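Cell division GTPase FtsZ, diverged (Clostridium botulinum C, PDB 3V3T) belongs to the tubulin/FtsZ superfamily of cytoskeletal GTPase-fold proteins and carries a TubZ-like C-terminal domain. Local coordinates at residues Gly196-Glu200 with Asp201-Lys205. The protein carries 1 engineered substitution. Numbering follows the deposited sequence.
Sequences GVVDE and DEISK
The E202 side chain reaches back toward the N-terminal end of its helix so that its carboxylate meets the backbone of D199. The bond from D199 N to E202 OE1 is 2.8 Å long. Its N-H...O angle of 141° makes it bent, and the donor sits well off the carboxylate plane, by 39°. The torsion responsible is chi1 of -69°, which sets CG beside the backbone N; the chain then runs extended toward the loop. The D199 carboxylate stands nearly perpendicular to that of E202, and D199 OD2 lies 3.1 Å from E202 OE1. Two acidic groups this close would repel each other if both were ionised, which may raise the proton affinity of one. D199 holds the N-cap position without using its own carboxylate to cap; the residue at N3, E202, returns to the N-cap amide, as in one half of a capping box. Helix 200-208 follows the loop after helix 172-187, in the part of the chain related to the TubZ C-terminal domain. Its first turn is fixed by I203 N to D199 O, 2.9 Å, and S204 N to E200 O, also 2.9 Å. Next to the E202 stem, V198 CG1 packs 4.1 Å from I203 CG1, while M189 lies against both V198 and I203.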
loop_
_atom_site.group_PDB
_atom_site.type_symbol
_atom_site.label_atom_id
_atom_site.label_comp_id
_atom_site.label_asym_id
_atom_site.label_seq_id
_atom_site.Cartn_x
_atom_site.Cartn_y
_atom_site.Cartn_z
ATOM N N GLY A 196 -6.437 -7.661 -26.749
ATOM C CA GLY A 196 -7.026 -7.251 -25.484
ATOM C C GLY A 196 -6.080 -6.585 -24.496
ATOM O O GLY A 196 -4.936 -6.994 -24.321
ATOM N N VAL A 197 -6.561 -5.547 -23.831
ATOM C CA VAL A 197 -5.744 -4.861 -22.841
ATOM C C VAL A 197 -6.627 -4.458 -21.672
ATOM O O VAL A 197 -7.845 -4.363 -21.818
ATOM C CB VAL A 197 -5.019 -3.636 -23.459
ATOM C CG1 VAL A 197 -4.266 -2.850 -22.404
ATOM C CG2 VAL A 197 -4.089 -4.070 -24.586
ATOM N N VAL A 198 -6.026 -4.271 -20.503
ATOM C CA VAL A 198 -6.765 -3.754 -19.362
ATOM C C VAL A 198 -6.843 -2.227 -19.473
ATOM O O VAL A 198 -5.846 -1.537 -19.274
ATOM C CB VAL A 198 -6.116 -4.178 -18.036
ATOM C CG1 VAL A 198 -6.853 -3.559 -16.853
ATOM C CG2 VAL A 198 -6.102 -5.699 -17.925
ATOM N N ASP A 199 -8.025 -1.711 -19.811
ATOM C CA ASP A 199 -8.210 -0.284 -20.079
ATOM C C ASP A 199 -7.731 0.588 -18.910
ATOM O O ASP A 199 -7.662 0.141 -17.768
ATOM C CB ASP A 199 -9.682 0.031 -20.402
ATOM C CG ASP A 199 -10.181 -0.680 -21.657
ATOM O OD1 ASP A 199 -10.172 -0.056 -22.741
ATOM O OD2 ASP A 199 -10.601 -1.856 -21.567
ATOM N N GLU A 200 -7.412 1.838 -19.215
ATOM C CA GLU A 200 -7.057 2.829 -18.211
ATOM C C GLU A 200 -8.218 3.093 -17.245
ATOM O O GLU A 200 -8.006 3.385 -16.070
ATOM C CB GLU A 200 -6.639 4.125 -18.907
ATOM C CG GLU A 200 -5.714 5.008 -18.100
ATOM C CD GLU A 200 -5.209 6.181 -18.913
ATOM O OE1 GLU A 200 -5.341 7.339 -18.457
ATOM O OE2 GLU A 200 -4.683 5.938 -20.018
ATOM N N ASP A 201 -9.446 2.991 -17.740
ATOM C CA ASP A 201 -10.625 3.172 -16.898
ATOM C C ASP A 201 -10.753 2.004 -15.927
ATOM O O ASP A 201 -11.204 2.170 -14.794
ATOM C CB ASP A 201 -11.886 3.265 -17.759
ATOM C CG ASP A 201 -11.835 4.424 -18.734
ATOM O OD1 ASP A 201 -11.239 5.465 -18.378
ATOM O OD2 ASP A 201 -12.384 4.292 -19.853
ATOM N N GLU A 202 -10.351 0.821 -16.377
ATOM C CA GLU A 202 -10.404 -0.364 -15.538
ATOM C C GLU A 202 -9.318 -0.295 -14.477
ATOM O O GLU A 202 -9.535 -0.684 -13.329
ATOM C CB GLU A 202 -10.314 -1.646 -16.386
ATOM C CG GLU A 202 -11.576 -1.868 -17.239
ATOM C CD GLU A 202 -11.391 -2.857 -18.394
ATOM O OE1 GLU A 202 -10.232 -3.158 -18.752
ATOM O OE2 GLU A 202 -12.416 -3.330 -18.943
ATOM N N ILE A 203 -8.152 0.211 -14.865
ATOM C CA ILE A 203 -7.062 0.425 -13.926
ATOM C C ILE A 203 -7.529 1.407 -12.870
ATOM O O ILE A 203 -7.318 1.199 -11.672
ATOM C CB ILE A 203 -5.818 0.954 -14.642
ATOM C CG1 ILE A 203 -5.049 -0.208 -15.276
ATOM C CG2 ILE A 203 -4.917 1.682 -13.685
ATOM C CD1 ILE A 203 -4.038 0.229 -16.311
ATOM N N SER A 204 -8.193 2.466 -13.316
ATOM C CA SER A 204 -8.816 3.418 -12.396
ATOM C C SER A 204 -9.770 2.704 -11.424
ATOM O O SER A 204 -9.680 2.886 -10.207
ATOM C CB SER A 204 -9.553 4.514 -13.177
ATOM O OG SER A 204 -10.315 5.333 -12.310
ATOM N N LYS A 205 -10.675 1.887 -11.959
ATOM C CA LYS A 205 -11.612 1.140 -11.113
ATOM C C LYS A 205 -10.921 0.231 -10.094
ATOM O O LYS A 205 -11.388 0.085 -8.966
ATOM C CB LYS A 205 -12.605 0.340 -11.968
ATOM C CG LYS A 205 -13.821 1.163 -12.379
ATOM C CD LYS A 205 -14.509 0.621 -13.608
ATOM C CE LYS A 205 -15.659 1.547 -14.018
ATOM N NZ LYS A 205 -16.319 1.123 -15.297
#